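Local coordinates for protein TCR beta chain (Gallus gallus, PDB 6LIR) that pairs with the TCR alpha chain to form the alpha-beta T-cell receptor, which recognises antigen at the T-cell surface, at the interface of chains B and A. Coordinates in Å, arbitrary orientation; residue numbers count along the deposited sequence, not the author numbering. Chains: chain A, TCR beta chain; chain B, TCR alpha chain.

All four contacts lie where the membrane-proximal, constant-type immunoglobulin domains of the alpha and beta chains pack together. Measured between the centres of their C-alpha atoms, contact 2 and contact 3 are about 6 Å apart and share B:Thr121, B:Ser122 and A:Phe124; contact 3 hands over to contact 4, about 10 Å away, through B:Trp172 and A:Leu142. Contact 1 sits about 6 Å from contact 4, sharing B:Ser148 and A:Thr173, and about 16 Å from contact 2. A:Thr182 links contact 1 to contact 3. Contact 3 is mainly apolar and the others are mixed; together they probably hold the constant domains together.

Contact 1: the interface of chains B and A. Residues chain B 148, 150; chain A 169, 173, 182, 184.
B:Thr150 meets the carboxylate of A:Asp169 with its carbon as well as its oxygen. Its CB lies 3.5 Å from A:Asp169 CG, and the two side chains cross at about a right angle. The methyl CG2 of B:Thr150 lies beside A:Asp169 OD2 and also comes within 3.6 Å of the hydroxyl OG1 of A:Thr173. B:Ser148 adds backbone surface nearby, its O 4.3 Å from the methyl CG2 of A:Thr173.

Around this small centre the polar groups take over. The hydroxyl of B:Thr150 sits between its own backbone N and carbonyl carbon (chi1 42°), which turns OG1 onto the acid; it donates a hydrogen bond of 2.9 Å to A:Asp169 OD2. The carboxylate oxygen receives it on its syn side, 32° out of the carboxylate plane. A:Arg184, its chain bent at chi2 and chi3, brings its guanidinium to the same hydroxyl edge-on, and NH1 gives a weak hydrogen bond of 3.4 Å to B:Thr150 OG1. The guanidinium also pairs with A:Asp169 in a salt bridge within the beta chain, although its modelled length is too short to be trusted. A:Thr182 CG2 lies 3.6 Å above one face of the guanidinium, towards its rim. The carboxylate, with weaker help from the guanidinium, probably helps to fasten the start of strand 150-156 to the beta constant domain.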
ATOM      1  N   SER B 148      19.601  -3.332   1.835  1.00 78.68           N
ATOM      2  CA  SER B 148      18.810  -2.144   2.074  1.00 76.70           C
ATOM      3  C   SER B 148      18.191  -1.571   0.806  1.00 72.39           C
ATOM      4  O   SER B 148      17.813  -0.393   0.803  1.00 71.89           O
ATOM      5  CB  SER B 148      19.703  -1.077   2.711  1.00 74.56           C
ATOM      6  OG  SER B 148      20.973  -1.049   2.058  1.00 82.06           O
ATOM      7  N   THR B 150      15.261  -1.367  -2.304  1.00 48.28           N
ATOM      8  CA  THR B 150      13.832  -1.557  -2.517  1.00 47.13           C
ATOM      9  C   THR B 150      13.540  -1.498  -4.010  1.00 47.09           C
ATOM     10  O   THR B 150      14.287  -0.896  -4.783  1.00 46.33           O
ATOM     11  CB  THR B 150      12.995  -0.509  -1.768  1.00 51.39           C
ATOM     12  OG1 THR B 150      13.608   0.777  -1.888  1.00 49.60           O
ATOM     13  CG2 THR B 150      12.882  -0.879  -0.292  1.00 50.55           C
TER
ATOM     14  N   ASP A 169       7.704   2.677  -2.048  1.00 41.15           N
ATOM     15  CA  ASP A 169       7.868   1.492  -1.217  1.00 43.51           C
ATOM     16  C   ASP A 169       6.656   1.326  -0.314  1.00 47.55           C
ATOM     17  O   ASP A 169       6.189   2.287   0.307  1.00 43.27           O
ATOM     18  CB  ASP A 169       9.134   1.596  -0.365  1.00 40.74           C
ATOM     19  CG  ASP A 169      10.385   1.730  -1.194  1.00 45.59           C
ATOM     20  OD1 ASP A 169      10.322   1.438  -2.406  1.00 44.92           O
ATOM     21  OD2 ASP A 169      11.431   2.124  -0.634  1.00 46.49           O
ATOM     22  N   THR A 173      12.229   0.716   5.355  1.00 55.72           N
ATOM     23  CA  THR A 173      13.491  -0.000   5.496  1.00 60.30           C
ATOM     24  C   THR A 173      14.141   0.401   6.815  1.00 66.32           C
ATOM     25  O   THR A 173      14.359   1.591   7.068  1.00 63.38           O
ATOM     26  CB  THR A 173      14.427   0.311   4.328  1.00 60.05           C
ATOM     27  OG1 THR A 173      13.881  -0.233   3.119  1.00 57.10           O
ATOM     28  CG2 THR A 173      15.801  -0.283   4.577  1.00 65.78           C
ATOM     29  N   THR A 182      11.317   5.272   0.405  1.00 42.75           N
ATOM     30  CA  THR A 182      11.716   5.790  -0.894  1.00 43.58           C
ATOM     31  C   THR A 182      10.529   5.802  -1.844  1.00 40.58           C
ATOM     32  O   THR A 182       9.729   4.864  -1.868  1.00 43.71           O
ATOM     33  CB  THR A 182      12.858   4.948  -1.494  1.00 46.59           C
ATOM     34  OG1 THR A 182      13.968   4.930  -0.588  1.00 48.02           O
ATOM     35  CG2 THR A 182      13.317   5.515  -2.828  1.00 40.49           C
ATOM     36  N   ARG A 184       9.777   6.828  -6.082  1.00 37.46           N
ATOM     37  CA  ARG A 184      10.311   7.202  -7.381  1.00 41.89           C
ATOM     38  C   ARG A 184       9.172   7.668  -8.269  1.00 41.21           C
ATOM     39  O   ARG A 184       8.129   7.009  -8.340  1.00 39.05           O
ATOM     40  CB  ARG A 184      11.067   6.035  -8.020  1.00 38.97           C
ATOM     41  CG  ARG A 184      12.380   5.724  -7.318  1.00 42.82           C
ATOM     42  CD  ARG A 184      12.518   4.245  -6.973  1.00 49.30           C
ATOM     43  NE  ARG A 184      11.429   3.769  -6.133  1.00 48.30           N
ATOM     44  CZ  ARG A 184      11.577   2.949  -5.097  1.00 44.58           C
ATOM     45  NH1 ARG A 184      12.779   2.508  -4.750  1.00 47.13           N
ATOM     46  NH2 ARG A 184      10.517   2.574  -4.403  1.00 44.92           N
TER

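Contact 2: the interface of chains B and A. Residues chain B 121-125; chain A 122-125, 216.
A:Val122 and A:Phe124, alternate residues of strand 120-124, supply the apolar surface against the alpha-chain segment that follows strand 116-121. The methyl CG1 of A:Val122, anti to its carbonyl carbon (chi1 -57°), touches B:Asp124 CB at 3.6 Å and also packs on B:Asn125 CB. Next to it, B:Ser122 CB lies 3.7 Å above one face of the A:Phe124 ring, displaced towards the rim, while the backbone of B:Thr121 runs along the ring edge at CD1.

Backbone groups frame this centre. A:Ser125 N donates to B:Thr121 O at 2.8 Å. The hydroxyl of B:Ser122 stands anti to its backbone N (chi1 152°), which carries it over the opposing strand to make a weak hydrogen bond with A:Ile123 O; within its own chain OG also accepts from B:Asp124 N at 3.0 Å, which may help to hold this loop.

Farther out, B:Asp124 and A:Lys216 reach towards each other tip to tip. Their salt bridge is long, 3.7 Å between A:Lys216 NZ and B:Asp124 OD1, and the lysine methylene CE lies nearer the carboxylate than the amine does. On another side of the patch two waters fill out the rim. One joins B:Glu123 N to A:Ile123 O and A:Ser125 OG; the other connects B:Thr121 OG1 and the carboxylate oxygen OE2 of B:Glu123 to A:Ser125 OG, which lies 2.8 Å from that second water.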
ATOM      1  N   THR B 121      22.656  12.461  -6.896  1.00 47.28           N
ATOM      2  CA  THR B 121      22.933  13.308  -5.754  1.00 49.30           C
ATOM      3  C   THR B 121      21.759  14.255  -5.565  1.00 48.46           C
ATOM      4  O   THR B 121      20.960  14.481  -6.481  1.00 44.67           O
ATOM      5  CB  THR B 121      24.234  14.098  -5.946  1.00 53.90           C
ATOM      6  OG1 THR B 121      24.129  14.904  -7.126  1.00 44.32           O
ATOM      7  CG2 THR B 121      25.421  13.145  -6.092  1.00 54.66           C
ATOM      8  N   SER B 122      21.661  14.801  -4.358  1.00 44.14           N
ATOM      9  CA  SER B 122      20.598  15.722  -3.997  1.00 50.40           C
ATOM     10  C   SER B 122      21.202  17.006  -3.458  1.00 56.75           C
ATOM     11  O   SER B 122      22.140  16.968  -2.657  1.00 52.78           O
ATOM     12  CB  SER B 122      19.658  15.131  -2.946  1.00 47.29           C
ATOM     13  OG  SER B 122      19.085  16.164  -2.164  1.00 49.18           O
ATOM     14  N   GLU B 123      20.616  18.137  -3.846  1.00 65.12           N
ATOM     15  CA  GLU B 123      21.125  19.425  -3.390  1.00 65.88           C
ATOM     16  C   GLU B 123      20.857  19.636  -1.908  1.00 70.08           C
ATOM     17  O   GLU B 123      21.584  20.389  -1.251  1.00 73.77           O
ATOM     18  CB  GLU B 123      20.503  20.561  -4.202  1.00 66.50           C
ATOM     19  CG  GLU B 123      20.728  20.450  -5.701  1.00 75.45           C
ATOM     20  CD  GLU B 123      22.125  20.872  -6.118  1.00 79.32           C
ATOM     21  OE1 GLU B 123      22.624  21.887  -5.585  1.00 77.94           O
ATOM     22  OE2 GLU B 123      22.722  20.186  -6.975  1.00 80.96           O
ATOM     23  N   ASP B 124      19.819  18.996  -1.374  1.00 69.94           N
ATOM     24  CA  ASP B 124      19.437  19.199   0.017  1.00 70.73           C
ATOM     25  C   ASP B 124      20.355  18.463   0.987  1.00 76.19           C
ATOM     26  O   ASP B 124      20.580  18.948   2.102  1.00 79.86           O
ATOM     27  CB  ASP B 124      17.992  18.752   0.222  1.00 68.03           C
ATOM     28  CG  ASP B 124      17.091  19.176  -0.919  1.00 70.84           C
ATOM     29  OD1 ASP B 124      17.075  20.382  -1.244  1.00 76.00           O
ATOM     30  OD2 ASP B 124      16.402  18.304  -1.494  1.00 69.54           O
ATOM     31  N   ASN B 125      20.885  17.297   0.602  1.00 57.92           N
ATOM     32  CA  ASN B 125      21.856  16.578   1.435  1.00 55.26           C
ATOM     33  C   ASN B 125      22.987  16.114   0.518  1.00 63.95           C
ATOM     34  O   ASN B 125      22.925  15.026  -0.062  1.00 64.01           O
ATOM     35  CB  ASN B 125      21.194  15.411   2.160  1.00 55.39           C
ATOM     36  CG  ASN B 125      22.083  14.800   3.229  1.00 61.35           C
ATOM     37  OD1 ASN B 125      23.309  14.869   3.151  1.00 68.21           O
ATOM     38  ND2 ASN B 125      21.463  14.196   4.233  1.00 60.94           N
TER
ATOM     39  N   VAL A 122      14.636  14.518   1.086  1.00 43.34           N
ATOM     40  CA  VAL A 122      15.391  15.078  -0.024  1.00 48.22           C
ATOM     41  C   VAL A 122      14.857  14.484  -1.318  1.00 39.58           C
ATOM     42  O   VAL A 122      14.366  13.350  -1.346  1.00 42.83           O
ATOM     43  CB  VAL A 122      16.908  14.812   0.113  1.00 47.74           C
ATOM     44  CG1 VAL A 122      17.433  15.378   1.425  1.00 49.96           C
ATOM     45  CG2 VAL A 122      17.205  13.322   0.022  1.00 48.57           C
ATOM     46  N   ILE A 123      14.924  15.267  -2.389  1.00 37.66           N
ATOM     47  CA  ILE A 123      14.747  14.758  -3.740  1.00 35.15           C
ATOM     48  C   ILE A 123      16.117  14.713  -4.396  1.00 41.97           C
ATOM     49  O   ILE A 123      16.879  15.683  -4.325  1.00 41.39           O
ATOM     50  CB  ILE A 123      13.773  15.625  -4.554  1.00 33.65           C
ATOM     51  CG1 ILE A 123      12.395  15.637  -3.888  1.00 39.84           C
ATOM     52  CG2 ILE A 123      13.684  15.114  -5.988  1.00 35.07           C
ATOM     53  CD1 ILE A 123      11.380  16.498  -4.606  1.00 42.04           C
ATOM     54  N   PHE A 124      16.417  13.606  -5.059  1.00 38.97           N
ATOM     55  CA  PHE A 124      17.662  13.486  -5.793  1.00 40.63           C
ATOM     56  C   PHE A 124      17.476  14.030  -7.200  1.00 37.33           C
ATOM     57  O   PHE A 124      16.456  13.776  -7.847  1.00 40.73           O
ATOM     58  CB  PHE A 124      18.134  12.033  -5.815  1.00 40.25           C
ATOM     59  CG  PHE A 124      18.685  11.566  -4.496  1.00 38.93           C
ATOM     60  CD1 PHE A 124      20.042  11.641  -4.229  1.00 45.63           C
ATOM     61  CD2 PHE A 124      17.843  11.071  -3.515  1.00 39.44           C
ATOM     62  CE1 PHE A 124      20.552  11.219  -3.014  1.00 48.43           C
ATOM     63  CE2 PHE A 124      18.345  10.648  -2.294  1.00 41.42           C
ATOM     64  CZ  PHE A 124      19.701  10.723  -2.046  1.00 44.23           C
ATOM     65  N   SER A 125      18.444  14.820  -7.645  1.00 42.01           N
ATOM     66  CA  SER A 125      18.451  15.270  -9.026  1.00 45.07           C
ATOM     67  C   SER A 125      18.489  14.058  -9.953  1.00 41.12           C
ATOM     68  O   SER A 125      19.217  13.096  -9.687  1.00 45.24           O
ATOM     69  CB  SER A 125      19.653  16.177  -9.297  1.00 40.61           C
ATOM     70  OG  SER A 125      19.812  17.134  -8.268  1.00 46.90           O
ATOM     71  N   LYS A 216       8.901  18.901  -0.171  1.00 40.70           N
ATOM     72  CA  LYS A 216      10.138  19.123  -0.898  1.00 49.81           C
ATOM     73  C   LYS A 216       9.804  19.318  -2.366  1.00 41.18           C
ATOM     74  O   LYS A 216       8.938  18.628  -2.910  1.00 45.99           O
ATOM     75  CB  LYS A 216      11.102  17.948  -0.720  1.00 46.65           C
ATOM     76  CG  LYS A 216      12.557  18.354  -0.673  1.00 55.75           C
ATOM     77  CD  LYS A 216      12.853  19.226   0.538  1.00 55.12           C
ATOM     78  CE  LYS A 216      14.158  19.975   0.333  1.00 59.85           C
ATOM     79  NZ  LYS A 216      14.727  20.533   1.586  1.00 66.49           N
TER
HETATM   80  O   HOH W   1      18.355  17.731  -5.816  1.00 50.95           O
HETATM   81  O   HOH W   2      22.562  17.231  -7.542  1.00 63.68           O

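Contact 3: the interface of chains B and A. Residues chain B 120-122, 128-130, 172; chain A 124, 140, 142, 182.
B:Met130 lies over one face of the phenyl ring of A:Phe124, its CB above the middle, 3.5 Å from the ring centroid, in a CH-pi contact. The methionine CG is anti to its backbone N (chi1 176°), and bends at chi2 and chi3 curl the chain so that the terminal methyl CE returns to the same face near CE2. That methyl also touches A:Val140 CG1 at 3.6 Å and approaches A:Leu142 CB, so it is wedged among three beta-chain side chains. With B:Ser122 on its other face, the A:Phe124 ring is clamped between two alpha-chain segments. B:Leu128 O and A:Leu142 CB lie at its edge, in the plane.

Flanking the ring, B:Leu120 lays its CB against A:Phe124 CB and crosses A:Val140 at about a right angle, with B:Leu120 CD1 and A:Val140 CG2 3.6 Å apart. The two branches of A:Val140 therefore serve different partners, CG1 the methionine and CG2 the leucine.

These side chains are positioned by strands 116-121, 128-134 and 164-174 of the alpha chain and by strands 120-124 and 136-144 of the beta chain. Contacts across this patch are apolar, consistent with a hydrophobic core of the constant-domain pairing. Towards B:Trp172, A:Leu142 holds CG anti to its backbone N (chi1 170°) and places CD2 over the five-membered indole ring, 3.8 Å from that ring's centroid.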
ATOM      1  N   LEU B 120      22.973   9.138  -8.159  1.00 47.04           N
ATOM      2  CA  LEU B 120      22.261  10.396  -8.056  1.00 47.01           C
ATOM      3  C   LEU B 120      22.720  11.141  -6.817  1.00 42.93           C
ATOM      4  O   LEU B 120      23.090  10.538  -5.805  1.00 43.64           O
ATOM      5  CB  LEU B 120      20.743  10.187  -7.972  1.00 48.02           C
ATOM      6  CG  LEU B 120      20.081   9.176  -8.905  1.00 44.17           C
ATOM      7  CD1 LEU B 120      18.574   9.162  -8.668  1.00 35.82           C
ATOM      8  CD2 LEU B 120      20.396   9.504 -10.346  1.00 43.05           C
ATOM      9  N   THR B 121      22.656  12.461  -6.896  1.00 47.28           N
ATOM     10  CA  THR B 121      22.933  13.308  -5.754  1.00 49.30           C
ATOM     11  C   THR B 121      21.759  14.255  -5.565  1.00 48.46           C
ATOM     12  O   THR B 121      20.960  14.481  -6.481  1.00 44.67           O
ATOM     13  CB  THR B 121      24.234  14.098  -5.946  1.00 53.90           C
ATOM     14  OG1 THR B 121      24.129  14.904  -7.126  1.00 44.32           O
ATOM     15  CG2 THR B 121      25.421  13.145  -6.092  1.00 54.66           C
ATOM     16  N   SER B 122      21.661  14.801  -4.358  1.00 44.14           N
ATOM     17  CA  SER B 122      20.598  15.722  -3.997  1.00 50.40           C
ATOM     18  C   SER B 122      21.202  17.006  -3.458  1.00 56.75           C
ATOM     19  O   SER B 122      22.140  16.968  -2.657  1.00 52.78           O
ATOM     20  CB  SER B 122      19.658  15.131  -2.946  1.00 47.29           C
ATOM     21  OG  SER B 122      19.085  16.164  -2.164  1.00 49.18           O
ATOM     22  N   LEU B 128      25.169  12.459   0.554  1.00 79.14           N
ATOM     23  CA  LEU B 128      24.332  11.285   0.363  1.00 73.75           C
ATOM     24  C   LEU B 128      24.265  10.986  -1.125  1.00 68.25           C
ATOM     25  O   LEU B 128      24.237  11.905  -1.948  1.00 66.21           O
ATOM     26  CB  LEU B 128      22.915  11.507   0.911  1.00 71.09           C
ATOM     27  CG  LEU B 128      22.527  10.867   2.244  1.00 71.84           C
ATOM     28  CD1 LEU B 128      23.247  11.528   3.398  1.00 83.47           C
ATOM     29  CD2 LEU B 128      21.021  10.948   2.445  1.00 64.65           C
ATOM     30  N   GLU B 129      24.251   9.701  -1.463  1.00 66.30           N
ATOM     31  CA  GLU B 129      24.170   9.258  -2.847  1.00 61.55           C
ATOM     32  C   GLU B 129      23.115   8.171  -2.964  1.00 51.11           C
ATOM     33  O   GLU B 129      22.980   7.328  -2.072  1.00 53.06           O
ATOM     34  CB  GLU B 129      25.520   8.735  -3.353  1.00 61.29           C
ATOM     35  CG  GLU B 129      26.033   9.455  -4.586  1.00 61.45           C
ATOM     36  CD  GLU B 129      27.379   8.926  -5.051  1.00 74.07           C
ATOM     37  OE1 GLU B 129      28.284   9.745  -5.316  1.00 74.98           O
ATOM     38  OE2 GLU B 129      27.529   7.689  -5.153  1.00 70.60           O
ATOM     39  N   MET B 130      22.356   8.204  -4.060  1.00 51.13           N
ATOM     40  CA  MET B 130      21.302   7.231  -4.311  1.00 50.34           C
ATOM     41  C   MET B 130      21.641   6.438  -5.564  1.00 47.30           C
ATOM     42  O   MET B 130      21.967   7.012  -6.609  1.00 53.21           O
ATOM     43  CB  MET B 130      19.947   7.926  -4.475  1.00 48.91           C
ATOM     44  CG  MET B 130      18.792   7.000  -4.843  1.00 43.35           C
ATOM     45  SD  MET B 130      18.204   5.988  -3.471  1.00 51.39           S
ATOM     46  CE  MET B 130      17.438   7.235  -2.434  1.00 47.93           C
ATOM     47  N   TRP B 172      20.599   3.612  -0.949  1.00 62.79           N
ATOM     48  CA  TRP B 172      21.284   4.860  -0.652  1.00 64.38           C
ATOM     49  C   TRP B 172      22.193   4.669   0.552  1.00 64.65           C
ATOM     50  O   TRP B 172      21.959   3.799   1.395  1.00 65.21           O
ATOM     51  CB  TRP B 172      20.284   5.984  -0.362  1.00 59.31           C
ATOM     52  CG  TRP B 172      19.473   5.706   0.861  1.00 56.10           C
ATOM     53  CD1 TRP B 172      18.318   4.983   0.933  1.00 56.27           C
ATOM     54  CD2 TRP B 172      19.772   6.118   2.198  1.00 61.54           C
ATOM     55  NE1 TRP B 172      17.873   4.930   2.231  1.00 60.66           N
ATOM     56  CE2 TRP B 172      18.747   5.621   3.027  1.00 60.12           C
ATOM     57  CE3 TRP B 172      20.803   6.868   2.774  1.00 67.18           C
ATOM     58  CZ2 TRP B 172      18.722   5.847   4.401  1.00 63.62           C
ATOM     59  CZ3 TRP B 172      20.777   7.091   4.139  1.00 65.42           C
ATOM     60  CH2 TRP B 172      19.744   6.584   4.936  1.00 61.38           C
TER
ATOM     61  N   PHE A 124      16.417  13.606  -5.059  1.00 38.97           N
ATOM     62  CA  PHE A 124      17.662  13.486  -5.793  1.00 40.63           C
ATOM     63  C   PHE A 124      17.476  14.030  -7.200  1.00 37.33           C
ATOM     64  O   PHE A 124      16.456  13.776  -7.847  1.00 40.73           O
ATOM     65  CB  PHE A 124      18.134  12.033  -5.815  1.00 40.25           C
ATOM     66  CG  PHE A 124      18.685  11.566  -4.496  1.00 38.93           C
ATOM     67  CD1 PHE A 124      20.042  11.641  -4.229  1.00 45.63           C
ATOM     68  CD2 PHE A 124      17.843  11.071  -3.515  1.00 39.44           C
ATOM     69  CE1 PHE A 124      20.552  11.219  -3.014  1.00 48.43           C
ATOM     70  CE2 PHE A 124      18.345  10.648  -2.294  1.00 41.42           C
ATOM     71  CZ  PHE A 124      19.701  10.723  -2.046  1.00 44.23           C
ATOM     72  N   VAL A 140      13.871  10.565  -7.464  1.00 30.18           N
ATOM     73  CA  VAL A 140      13.829   9.753  -6.261  1.00 31.68           C
ATOM     74  C   VAL A 140      13.676  10.679  -5.067  1.00 37.04           C
ATOM     75  O   VAL A 140      14.541  11.524  -4.800  1.00 37.35           O
ATOM     76  CB  VAL A 140      15.082   8.877  -6.135  1.00 34.83           C
ATOM     77  CG1 VAL A 140      14.937   7.924  -4.965  1.00 34.56           C
ATOM     78  CG2 VAL A 140      15.309   8.111  -7.432  1.00 34.06           C
ATOM     79  N   LEU A 142      13.526  10.646  -1.025  1.00 34.84           N
ATOM     80  CA  LEU A 142      13.915   9.805   0.097  1.00 41.93           C
ATOM     81  C   LEU A 142      13.486  10.465   1.398  1.00 43.63           C
ATOM     82  O   LEU A 142      13.864  11.609   1.677  1.00 45.62           O
ATOM     83  CB  LEU A 142      15.426   9.557   0.101  1.00 43.44           C
ATOM     84  CG  LEU A 142      16.001   8.883   1.352  1.00 44.62           C
ATOM     85  CD1 LEU A 142      15.551   7.432   1.457  1.00 47.29           C
ATOM     86  CD2 LEU A 142      17.523   8.970   1.375  1.00 51.50           C
ATOM     87  N   THR A 182      11.317   5.272   0.405  1.00 42.75           N
ATOM     88  CA  THR A 182      11.716   5.790  -0.894  1.00 43.58           C
ATOM     89  C   THR A 182      10.529   5.802  -1.844  1.00 40.58           C
ATOM     90  O   THR A 182       9.729   4.864  -1.868  1.00 43.71           O
ATOM     91  CB  THR A 182      12.858   4.948  -1.494  1.00 46.59           C
ATOM     92  OG1 THR A 182      13.968   4.930  -0.588  1.00 48.02           O
ATOM     93  CG2 THR A 182      13.317   5.515  -2.828  1.00 40.49           C
TER

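Contact 4: the interface of chains B and A. Residues chain B 148, 172; chain A 142, 144, 173, 175, 180.
The indole of B:Trp172 reaches across to strand 178-188 of the beta chain and turns its N-H edge towards A:Ser180. CG of the tryptophan, on strand 164-174, occupies the crowded position between backbone N and carbonyl carbon (chi1 64°), which carries the ring to the beta-chain residues. NE1 donates a weak hydrogen bond of 3.4 Å to A:Ser180 OG, with an angle of 151° at the hydrogen; the serine oxygen lies in the indole plane. A:Ser180 OG in turn gives a weak hydrogen bond to A:Asn175 OD1, a second-shell link that may help orient the hydroxyl.

The benzo end of the indole is bordered by small and polar groups. A:Ser180 CB approaches CZ2 of B:Trp172 at 3.8 Å, and A:Ser144 CB meets the same corner at 4.0 Å. A:Asn175 comes obliquely, its amide plane 49° from the ring plane, with its ND2 3.8 Å from B:Trp172 CZ2. Since A:Leu142 already covers one indole face, the ring is held by both face and edge. The site thus inserts an alpha-chain aromatic among beta-chain strands 136-144, 173-175 and 178-188, and probably helps to set how the two constant domains pack.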
ATOM      1  N   SER B 148      19.601  -3.332   1.835  1.00 78.68           N
ATOM      2  CA  SER B 148      18.810  -2.144   2.074  1.00 76.70           C
ATOM      3  C   SER B 148      18.191  -1.571   0.806  1.00 72.39           C
ATOM      4  O   SER B 148      17.813  -0.393   0.803  1.00 71.89           O
ATOM      5  CB  SER B 148      19.703  -1.077   2.711  1.00 74.56           C
ATOM      6  OG  SER B 148      20.973  -1.049   2.058  1.00 82.06           O
ATOM      7  N   TRP B 172      20.599   3.612  -0.949  1.00 62.79           N
ATOM      8  CA  TRP B 172      21.284   4.860  -0.652  1.00 64.38           C
ATOM      9  C   TRP B 172      22.193   4.669   0.552  1.00 64.65           C
ATOM     10  O   TRP B 172      21.959   3.799   1.395  1.00 65.21           O
ATOM     11  CB  TRP B 172      20.284   5.984  -0.362  1.00 59.31           C
ATOM     12  CG  TRP B 172      19.473   5.706   0.861  1.00 56.10           C
ATOM     13  CD1 TRP B 172      18.318   4.983   0.933  1.00 56.27           C
ATOM     14  CD2 TRP B 172      19.772   6.118   2.198  1.00 61.54           C
ATOM     15  NE1 TRP B 172      17.873   4.930   2.231  1.00 60.66           N
ATOM     16  CE2 TRP B 172      18.747   5.621   3.027  1.00 60.12           C
ATOM     17  CE3 TRP B 172      20.803   6.868   2.774  1.00 67.18           C
ATOM     18  CZ2 TRP B 172      18.722   5.847   4.401  1.00 63.62           C
ATOM     19  CZ3 TRP B 172      20.777   7.091   4.139  1.00 65.42           C
ATOM     20  CH2 TRP B 172      19.744   6.584   4.936  1.00 61.38           C
TER
ATOM     21  N   LEU A 142      13.526  10.646  -1.025  1.00 34.84           N
ATOM     22  CA  LEU A 142      13.915   9.805   0.097  1.00 41.93           C
ATOM     23  C   LEU A 142      13.486  10.465   1.398  1.00 43.63           C
ATOM     24  O   LEU A 142      13.864  11.609   1.677  1.00 45.62           O
ATOM     25  CB  LEU A 142      15.426   9.557   0.101  1.00 43.44           C
ATOM     26  CG  LEU A 142      16.001   8.883   1.352  1.00 44.62           C
ATOM     27  CD1 LEU A 142      15.551   7.432   1.457  1.00 47.29           C
ATOM     28  CD2 LEU A 142      17.523   8.970   1.375  1.00 51.50           C
ATOM     29  N   SER A 144      14.085   9.809   5.322  1.00 43.97           N
ATOM     30  CA  SER A 144      14.918   9.025   6.218  1.00 47.58           C
ATOM     31  C   SER A 144      15.007   9.722   7.565  1.00 49.75           C
ATOM     32  O   SER A 144      14.692  10.908   7.700  1.00 48.70           O
ATOM     33  CB  SER A 144      16.323   8.821   5.638  1.00 43.93           C
ATOM     34  OG  SER A 144      16.876  10.055   5.212  1.00 48.06           O
ATOM     35  N   THR A 173      12.229   0.716   5.355  1.00 55.72           N
ATOM     36  CA  THR A 173      13.491  -0.000   5.496  1.00 60.30           C
ATOM     37  C   THR A 173      14.141   0.401   6.815  1.00 66.32           C
ATOM     38  O   THR A 173      14.359   1.591   7.068  1.00 63.38           O
ATOM     39  CB  THR A 173      14.427   0.311   4.328  1.00 60.05           C
ATOM     40  OG1 THR A 173      13.881  -0.233   3.119  1.00 57.10           O
ATOM     41  CG2 THR A 173      15.801  -0.283   4.577  1.00 65.78           C
ATOM     42  N   ASN A 175      17.002   1.136   9.118  1.00101.22           N
ATOM     43  CA  ASN A 175      18.401   1.544   8.979  1.00107.00           C
ATOM     44  C   ASN A 175      18.950   1.811  10.376  1.00107.70           C
ATOM     45  O   ASN A 175      18.857   2.934  10.878  1.00105.27           O
ATOM     46  CB  ASN A 175      18.562   2.777   8.098  1.00107.08           C
ATOM     47  CG  ASN A 175      17.562   2.827   6.977  1.00104.97           C
ATOM     48  OD1 ASN A 175      16.424   3.245   7.175  1.00103.69           O
ATOM     49  ND2 ASN A 175      17.980   2.425   5.784  1.00 99.54           N
ATOM     50  N   SER A 180      13.739   4.475   6.905  1.00 48.58           N
ATOM     51  CA  SER A 180      13.693   5.277   5.692  1.00 46.48           C
ATOM     52  C   SER A 180      12.595   4.752   4.773  1.00 45.12           C
ATOM     53  O   SER A 180      12.130   3.619   4.910  1.00 43.68           O
ATOM     54  CB  SER A 180      15.044   5.274   4.959  1.00 49.84           C
ATOM     55  OG  SER A 180      15.263   4.040   4.297  1.00 52.65           O
TER